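Local coordinates for protein carbohydrate kinase, pfkB family (Enterococcus faecalis, PDB 3KTN) that probably phosphorylates a sugar acid such as 2-keto-3-deoxygluconate, as a member of the PfkB (ribokinase-like) family of carbohydrate kinases, at residues 81-93 with 103-116. Numbering follows the deposited sequence.
Sequences GEKGDHIGSFFAE and VTYQNRHQSAFGIS. With SO4 (sulfate ion), chain B.
F91 and T104 form the hydrogen-bonded pair of an antiparallel β-hairpin, strands 88-93 and 101-105, at the edge, within this chain, of the small four-stranded sheet of this ribokinase-like kinase. F91 N gives to T104 O (2.8 Å) and T104 N returns to F91 O; one further backbone bond, Q106 N to S89 O, follows just past the ladder. V103 and T104 also pair in parallel with a strand of a neighbouring subunit, carrying the sheet across that interface.

On the face bearing F90, V103 and Y105, F90 CB lies 3.7 Å from Y105 CD1, while F90 CD1 reaches V103 CG1; the F90 and Y105 rings meet obliquely. Beyond them, R108 NH2 and NH1 grip a sulfate, probably from the crystallisation liquor, and R108 NE pairs with E10.

Past the strands the two segments stay together through H86. Its CB sits 3.6 Å from Q110 O. With CG swung away from the backbone N (chi1 -178°), the imidazole reaches N107: CD2 passes 3.8 Å from N107 OD1, and NE2 donates to N107 O at 3.0 Å. N107 OD1 itself accepts from Q110 N in an Asx motif. At the backbone, H86 O takes A112 N. The NE2 bond is fairly straight (160°) and lies in the ring plane, yet NE2 stands 43° out of the plane of the N107 carbonyl.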
ATOM      1  N   GLY A  81     -10.296   5.391  31.542  1.00 37.30           N
ATOM      2  CA  GLY A  81      -9.192   5.522  32.481  1.00 35.42           C
ATOM      3  C   GLY A  81      -7.965   4.728  32.086  1.00 37.29           C
ATOM      4  O   GLY A  81      -8.019   3.920  31.159  1.00 36.16           O
ATOM      5  N   GLU A  82      -6.859   4.955  32.788  1.00 36.08           N
ATOM      6  CA  GLU A  82      -5.617   4.244  32.504  1.00 39.83           C
ATOM      7  C   GLU A  82      -5.492   3.057  33.441  1.00 39.70           C
ATOM      8  O   GLU A  82      -5.785   3.165  34.624  1.00 41.20           O
ATOM      9  CB  GLU A  82      -4.406   5.162  32.697  1.00 39.11           C
ATOM     10  CG  GLU A  82      -4.534   6.512  32.026  1.00 41.86           C
ATOM     11  CD  GLU A  82      -3.272   7.348  32.156  1.00 43.94           C
ATOM     12  OE1 GLU A  82      -2.658   7.351  33.245  1.00 43.91           O
ATOM     13  OE2 GLU A  82      -2.902   8.012  31.167  1.00 47.18           O
ATOM     14  N   LYS A  83      -5.046   1.928  32.909  1.00 40.29           N
ATOM     15  CA  LYS A  83      -4.893   0.726  33.708  1.00 39.96           C
ATOM     16  C   LYS A  83      -4.275  -0.371  32.851  1.00 40.39           C
ATOM     17  O   LYS A  83      -4.447  -0.385  31.633  1.00 39.90           O
ATOM     18  CB  LYS A  83      -6.264   0.269  34.211  1.00 42.25           C
ATOM     19  CG  LYS A  83      -6.247  -1.000  35.042  1.00 46.48           C
ATOM     20  CD  LYS A  83      -6.540  -0.709  36.508  1.00 49.48           C
ATOM     21  CE  LYS A  83      -6.552  -1.992  37.333  1.00 52.06           C
ATOM     22  NZ  LYS A  83      -6.835  -1.726  38.775  1.00 53.15           N
ATOM     23  N   GLY A  84      -3.552  -1.282  33.492  1.00 39.38           N
ATOM     24  CA  GLY A  84      -2.947  -2.387  32.780  1.00 40.38           C
ATOM     25  C   GLY A  84      -1.905  -1.999  31.757  1.00 41.31           C
ATOM     26  O   GLY A  84      -1.358  -0.898  31.796  1.00 40.52           O
ATOM     27  N   ASP A  85      -1.639  -2.913  30.830  1.00 43.49           N
ATOM     28  CA  ASP A  85      -0.639  -2.695  29.793  1.00 46.22           C
ATOM     29  C   ASP A  85      -1.061  -3.293  28.456  1.00 45.90           C
ATOM     30  O   ASP A  85      -0.581  -2.885  27.399  1.00 51.02           O
ATOM     31  CB  ASP A  85       0.673  -3.355  30.210  1.00 49.08           C
ATOM     32  CG  ASP A  85       1.159  -2.883  31.557  1.00 54.78           C
ATOM     33  OD1 ASP A  85       1.624  -1.725  31.648  1.00 57.80           O
ATOM     34  OD2 ASP A  85       1.070  -3.668  32.524  1.00 57.43           O
ATOM     35  N   HIS A  86      -1.974  -4.250  28.517  1.00 41.46           N
ATOM     36  CA  HIS A  86      -2.423  -4.983  27.349  1.00 36.73           C
ATOM     37  C   HIS A  86      -3.816  -4.618  26.834  1.00 35.08           C
ATOM     38  O   HIS A  86      -4.673  -4.142  27.580  1.00 32.74           O
ATOM     39  CB  HIS A  86      -2.363  -6.473  27.714  1.00 37.15           C
ATOM     40  CG  HIS A  86      -2.754  -7.406  26.609  1.00 39.22           C
ATOM     41  ND1 HIS A  86      -1.912  -7.713  25.561  1.00 38.09           N
ATOM     42  CD2 HIS A  86      -3.869  -8.154  26.430  1.00 36.59           C
ATOM     43  CE1 HIS A  86      -2.488  -8.614  24.787  1.00 36.36           C
ATOM     44  NE2 HIS A  86      -3.676  -8.900  25.291  1.00 38.73           N
ATOM     45  N   ILE A  87      -4.027  -4.829  25.538  1.00 32.13           N
ATOM     46  CA  ILE A  87      -5.330  -4.593  24.929  1.00 30.55           C
ATOM     47  C   ILE A  87      -5.698  -5.884  24.200  1.00 30.38           C
ATOM     48  O   ILE A  87      -4.849  -6.495  23.544  1.00 30.24           O
ATOM     49  CB  ILE A  87      -5.308  -3.418  23.924  1.00 30.21           C
ATOM     50  CG1 ILE A  87      -4.945  -2.118  24.645  1.00 32.68           C
ATOM     51  CG2 ILE A  87      -6.682  -3.268  23.273  1.00 28.95           C
ATOM     52  CD1 ILE A  87      -4.975  -0.880  23.750  1.00 36.05           C
ATOM     53  N   GLY A  88      -6.948  -6.317  24.339  1.00 29.81           N
ATOM     54  CA  GLY A  88      -7.378  -7.537  23.673  1.00 29.80           C
ATOM     55  C   GLY A  88      -7.351  -7.329  22.169  1.00 30.40           C
ATOM     56  O   GLY A  88      -7.414  -6.193  21.704  1.00 30.58           O
ATOM     57  N   SER A  89      -7.260  -8.408  21.401  1.00 29.11           N
ATOM     58  CA  SER A  89      -7.222  -8.270  19.950  1.00 29.27           C
ATOM     59  C   SER A  89      -7.637  -9.532  19.222  1.00 28.31           C
ATOM     60  O   SER A  89      -7.733 -10.608  19.816  1.00 27.38           O
ATOM     61  CB  SER A  89      -5.808  -7.906  19.494  1.00 27.91           C
ATOM     62  OG  SER A  89      -4.924  -9.006  19.688  1.00 27.64           O
ATOM     63  N   PHE A  90      -7.872  -9.383  17.924  1.00 26.98           N
ATOM     64  CA  PHE A  90      -8.216 -10.511  17.075  1.00 26.91           C
ATOM     65  C   PHE A  90      -7.862 -10.207  15.622  1.00 27.44           C
ATOM     66  O   PHE A  90      -7.762  -9.046  15.217  1.00 27.28           O
ATOM     67  CB  PHE A  90      -9.705 -10.871  17.214  1.00 26.21           C
ATOM     68  CG  PHE A  90     -10.656  -9.850  16.641  1.00 27.96           C
ATOM     69  CD1 PHE A  90     -11.121  -9.969  15.331  1.00 27.83           C
ATOM     70  CD2 PHE A  90     -11.154  -8.820  17.436  1.00 27.57           C
ATOM     71  CE1 PHE A  90     -12.069  -9.084  14.825  1.00 28.44           C
ATOM     72  CE2 PHE A  90     -12.100  -7.929  16.939  1.00 28.07           C
ATOM     73  CZ  PHE A  90     -12.561  -8.066  15.631  1.00 28.28           C
ATOM     74  N   PHE A  91      -7.643 -11.266  14.858  1.00 26.70           N
ATOM     75  CA  PHE A  91      -7.325 -11.151  13.449  1.00 25.81           C
ATOM     76  C   PHE A  91      -8.584 -11.542  12.699  1.00 27.50           C
ATOM     77  O   PHE A  91      -9.320 -12.433  13.136  1.00 25.71           O
ATOM     78  CB  PHE A  91      -6.187 -12.098  13.087  1.00 22.93           C
ATOM     79  CG  PHE A  91      -4.859 -11.671  13.633  1.00 24.06           C
ATOM     80  CD1 PHE A  91      -3.948 -10.977  12.833  1.00 23.67           C
ATOM     81  CD2 PHE A  91      -4.536 -11.906  14.968  1.00 23.67           C
ATOM     82  CE1 PHE A  91      -2.741 -10.520  13.354  1.00 22.04           C
ATOM     83  CE2 PHE A  91      -3.328 -11.448  15.497  1.00 25.12           C
ATOM     84  CZ  PHE A  91      -2.431 -10.753  14.686  1.00 24.01           C
ATOM     85  N   ALA A  92      -8.849 -10.859  11.592  1.00 25.32           N
ATOM     86  CA  ALA A  92     -10.020 -11.172  10.789  1.00 25.90           C
ATOM     87  C   ALA A  92      -9.609 -11.313   9.330  1.00 26.05           C
ATOM     88  O   ALA A  92      -9.233 -10.337   8.682  1.00 27.38           O
ATOM     89  CB  ALA A  92     -11.070 -10.079  10.949  1.00 20.61           C
ATOM     90  N   GLU A  93      -9.665 -12.538   8.822  1.00 26.92           N
ATOM     91  CA  GLU A  93      -9.313 -12.809   7.428  1.00 26.89           C
ATOM     92  C   GLU A  93     -10.639 -12.884   6.686  1.00 26.27           C
ATOM     93  O   GLU A  93     -11.411 -13.817   6.887  1.00 26.74           O
ATOM     94  CB  GLU A  93      -8.561 -14.140   7.330  1.00 28.70           C
ATOM     95  CG  GLU A  93      -7.177 -14.116   7.972  1.00 27.70           C
ATOM     96  CD  GLU A  93      -6.581 -15.509   8.124  1.00 32.93           C
ATOM     97  OE1 GLU A  93      -6.852 -16.150   9.163  1.00 31.75           O
ATOM     98  OE2 GLU A  93      -5.855 -15.966   7.209  1.00 26.93           O
ATOM     99  N   VAL A 103     -12.004 -15.575  12.120  1.00 25.66           N
ATOM    100  CA  VAL A 103     -11.624 -14.695  13.213  1.00 25.28           C
ATOM    101  C   VAL A 103     -10.768 -15.490  14.190  1.00 27.50           C
ATOM    102  O   VAL A 103     -11.151 -16.578  14.616  1.00 28.94           O
ATOM    103  CB  VAL A 103     -12.865 -14.138  13.936  1.00 24.40           C
ATOM    104  CG1 VAL A 103     -12.457 -13.426  15.225  1.00 24.54           C
ATOM    105  CG2 VAL A 103     -13.590 -13.156  13.021  1.00 23.86           C
ATOM    106  N   THR A 104      -9.598 -14.958  14.527  1.00 27.72           N
ATOM    107  CA  THR A 104      -8.699 -15.624  15.468  1.00 26.20           C
ATOM    108  C   THR A 104      -8.388 -14.659  16.615  1.00 27.14           C
ATOM    109  O   THR A 104      -7.736 -13.634  16.411  1.00 26.29           O
ATOM    110  CB  THR A 104      -7.386 -16.030  14.789  1.00 26.09           C
ATOM    111  OG1 THR A 104      -7.672 -16.808  13.623  1.00 24.90           O
ATOM    112  CG2 THR A 104      -6.527 -16.847  15.740  1.00 26.83           C
ATOM    113  N   TYR A 105      -8.857 -14.997  17.814  1.00 26.78           N
ATOM    114  CA  TYR A 105      -8.654 -14.165  19.001  1.00 29.44           C
ATOM    115  C   TYR A 105      -7.298 -14.361  19.655  1.00 29.58           C
ATOM    116  O   TYR A 105      -6.716 -15.443  19.597  1.00 30.20           O
ATOM    117  CB  TYR A 105      -9.721 -14.472  20.059  1.00 29.07           C
ATOM    118  CG  TYR A 105     -11.118 -14.068  19.678  1.00 30.36           C
ATOM    119  CD1 TYR A 105     -11.550 -12.748  19.817  1.00 31.90           C
ATOM    120  CD2 TYR A 105     -12.008 -15.000  19.161  1.00 31.02           C
ATOM    121  CE1 TYR A 105     -12.843 -12.375  19.447  1.00 32.43           C
ATOM    122  CE2 TYR A 105     -13.292 -14.638  18.788  1.00 33.48           C
ATOM    123  CZ  TYR A 105     -13.703 -13.327  18.931  1.00 31.28           C
ATOM    124  OH  TYR A 105     -14.969 -12.978  18.519  1.00 34.45           O
ATOM    125  N   GLN A 106      -6.803 -13.299  20.278  1.00 30.86           N
ATOM    126  CA  GLN A 106      -5.544 -13.342  21.015  1.00 31.07           C
ATOM    127  C   GLN A 106      -5.979 -13.178  22.474  1.00 31.71           C
ATOM    128  O   GLN A 106      -7.177 -13.178  22.747  1.00 31.01           O
ATOM    129  CB  GLN A 106      -4.636 -12.193  20.588  1.00 31.04           C
ATOM    130  CG  GLN A 106      -3.895 -12.452  19.286  1.00 33.26           C
ATOM    131  CD  GLN A 106      -2.554 -13.131  19.502  1.00 36.22           C
ATOM    132  OE1 GLN A 106      -2.479 -14.352  19.683  1.00 32.79           O
ATOM    133  NE2 GLN A 106      -1.477 -12.332  19.495  1.00 32.88           N
ATOM    134  N   ASN A 107      -5.035 -13.039  23.400  1.00 33.13           N
ATOM    135  CA  ASN A 107      -5.393 -12.890  24.808  1.00 34.88           C
ATOM    136  C   ASN A 107      -6.344 -11.730  25.021  1.00 36.86           C
ATOM    137  O   ASN A 107      -6.083 -10.600  24.605  1.00 37.89           O
ATOM    138  CB  ASN A 107      -4.158 -12.680  25.685  1.00 37.05           C
ATOM    139  CG  ASN A 107      -4.516 -12.536  27.159  1.00 38.97           C
ATOM    140  OD1 ASN A 107      -5.121 -11.545  27.570  1.00 37.41           O
ATOM    141  ND2 ASN A 107      -4.159 -13.538  27.955  1.00 40.22           N
ATOM    142  N   ARG A 108      -7.443 -12.015  25.701  1.00 37.84           N
ATOM    143  CA  ARG A 108      -8.451 -11.003  25.956  1.00 37.99           C
ATOM    144  C   ARG A 108      -8.646 -10.688  27.442  1.00 38.18           C
ATOM    145  O   ARG A 108      -8.880  -9.540  27.807  1.00 38.96           O
ATOM    146  CB  ARG A 108      -9.757 -11.482  25.347  1.00 38.95           C
ATOM    147  CG  ARG A 108     -10.734 -10.408  24.974  1.00 39.96           C
ATOM    148  CD  ARG A 108     -11.783 -11.024  24.070  1.00 37.38           C
ATOM    149  NE  ARG A 108     -12.914 -10.138  23.853  1.00 33.35           N
ATOM    150  CZ  ARG A 108     -14.005 -10.491  23.189  1.00 33.69           C
ATOM    151  NH1 ARG A 108     -14.106 -11.716  22.679  1.00 32.16           N
ATOM    152  NH2 ARG A 108     -14.987  -9.622  23.031  1.00 31.73           N
ATOM    153  N   HIS A 109      -8.527 -11.694  28.301  1.00 38.58           N
ATOM    154  CA  HIS A 109      -8.749 -11.478  29.729  1.00 41.32           C
ATOM    155  C   HIS A 109      -7.677 -10.707  30.495  1.00 40.43           C
ATOM    156  O   HIS A 109      -7.964 -10.155  31.555  1.00 39.66           O
ATOM    157  CB  HIS A 109      -9.038 -12.815  30.432  1.00 44.61           C
ATOM    158  CG  HIS A 109      -7.901 -13.787  30.397  1.00 48.59           C
ATOM    159  ND1 HIS A 109      -6.784 -13.659  31.197  1.00 52.91           N
ATOM    160  CD2 HIS A 109      -7.719 -14.919  29.677  1.00 51.21           C
ATOM    161  CE1 HIS A 109      -5.966 -14.671  30.973  1.00 52.33           C
ATOM    162  NE2 HIS A 109      -6.509 -15.451  30.054  1.00 52.87           N
ATOM    163  N   GLN A 110      -6.457 -10.649  29.969  1.00 39.86           N
ATOM    164  CA  GLN A 110      -5.386  -9.918  30.643  1.00 40.22           C
ATOM    165  C   GLN A 110      -5.335  -8.454  30.196  1.00 38.49           C
ATOM    166  O   GLN A 110      -4.342  -7.767  30.419  1.00 40.12           O
ATOM    167  CB  GLN A 110      -4.031 -10.567  30.358  1.00 43.97           C
ATOM    168  CG  GLN A 110      -3.955 -12.057  30.636  1.00 51.89           C
ATOM    169  CD  GLN A 110      -4.092 -12.387  32.103  1.00 55.87           C
ATOM    170  OE1 GLN A 110      -5.156 -12.202  32.700  1.00 58.44           O
ATOM    171  NE2 GLN A 110      -3.010 -12.878  32.701  1.00 57.16           N
ATOM    172  N   SER A 111      -6.404  -7.974  29.573  1.00 37.69           N
ATOM    173  CA  SER A 111      -6.447  -6.592  29.098  1.00 37.32           C
ATOM    174  C   SER A 111      -6.695  -5.588  30.220  1.00 38.38           C
ATOM    175  O   SER A 111      -7.069  -5.957  31.336  1.00 37.39           O
ATOM    176  CB  SER A 111      -7.545  -6.429  28.047  1.00 36.95           C
ATOM    177  OG  SER A 111      -8.833  -6.605  28.624  1.00 34.61           O
ATOM    178  N   ALA A 112      -6.478  -4.315  29.901  1.00 36.47           N
ATOM    179  CA  ALA A 112      -6.694  -3.227  30.840  1.00 37.47           C
ATOM    180  C   ALA A 112      -8.133  -3.261  31.359  1.00 37.83           C
ATOM    181  O   ALA A 112      -8.389  -3.004  32.535  1.00 37.86           O
ATOM    182  CB  ALA A 112      -6.422  -1.897  30.159  1.00 35.68           C
ATOM    183  N   PHE A 113      -9.075  -3.573  30.476  1.00 36.93           N
ATOM    184  CA  PHE A 113     -10.476  -3.637  30.869  1.00 36.93           C
ATOM    185  C   PHE A 113     -10.743  -4.887  31.707  1.00 36.90           C
ATOM    186  O   PHE A 113     -11.474  -4.836  32.691  1.00 36.58           O
ATOM    187  CB  PHE A 113     -11.371  -3.658  29.635  1.00 35.73           C
ATOM    188  CG  PHE A 113     -12.835  -3.799  29.946  1.00 34.94           C
ATOM    189  CD1 PHE A 113     -13.513  -2.804  30.641  1.00 36.21           C
ATOM    190  CD2 PHE A 113     -13.549  -4.907  29.499  1.00 35.10           C
ATOM    191  CE1 PHE A 113     -14.889  -2.908  30.883  1.00 36.06           C
ATOM    192  CE2 PHE A 113     -14.924  -5.022  29.735  1.00 35.19           C
ATOM    193  CZ  PHE A 113     -15.593  -4.021  30.424  1.00 34.85           C
ATOM    194  N   GLY A 114     -10.134  -5.998  31.311  1.00 36.18           N
ATOM    195  CA  GLY A 114     -10.321  -7.248  32.019  1.00 38.96           C
ATOM    196  C   GLY A 114      -9.806  -7.298  33.450  1.00 40.69           C
ATOM    197  O   GLY A 114     -10.306  -8.091  34.253  1.00 41.33           O
ATOM    198  N   ILE A 115      -8.812  -6.474  33.777  1.00 40.35           N
ATOM    199  CA  ILE A 115      -8.250  -6.468  35.124  1.00 41.92           C
ATOM    200  C   ILE A 115      -8.774  -5.328  35.993  1.00 43.09           C
ATOM    201  O   ILE A 115      -8.329  -5.151  37.125  1.00 44.59           O
ATOM    202  CB  ILE A 115      -6.706  -6.376  35.102  1.00 40.81           C
ATOM    203  CG1 ILE A 115      -6.262  -4.990  34.637  1.00 41.89           C
ATOM    204  CG2 ILE A 115      -6.134  -7.441  34.186  1.00 41.80           C
ATOM    205  CD1 ILE A 115      -4.790  -4.726  34.867  1.00 41.27           C
ATOM    206  N   SER A 116      -9.707  -4.548  35.467  1.00 44.89           N
ATOM    207  CA  SER A 116     -10.258  -3.441  36.231  1.00 47.53           C
ATOM    208  C   SER A 116     -11.524  -3.878  36.969  1.00 49.09           C
ATOM    209  O   SER A 116     -12.281  -4.722  36.487  1.00 48.34           O
ATOM    210  CB  SER A 116     -10.564  -2.265  35.309  1.00 46.97           C
ATOM    211  OG  SER A 116     -11.552  -2.617  34.360  1.00 51.64           O
TER
HETATM  212  S   SO4 B 401     -17.279 -11.233  20.787  1.00 42.69           S
HETATM  213  O1  SO4 B 401     -17.914 -12.545  21.014  1.00 42.45           O
HETATM  214  O2  SO4 B 401     -18.076 -10.462  19.821  1.00 39.44           O
HETATM  215  O3  SO4 B 401     -17.200 -10.493  22.059  1.00 40.98           O
HETATM  216  O4  SO4 B 401     -15.917 -11.452  20.273  1.00 40.50           O
HETATM  217  O   HOH W   1      -3.140  -5.374  31.103  1.00 37.11           O
HETATM  218  O   HOH W   2      -2.276  -9.507  18.873  1.00 32.70           O
HETATM  219  O   HOH W   3      -8.078 -15.250  11.565  1.00 22.72           O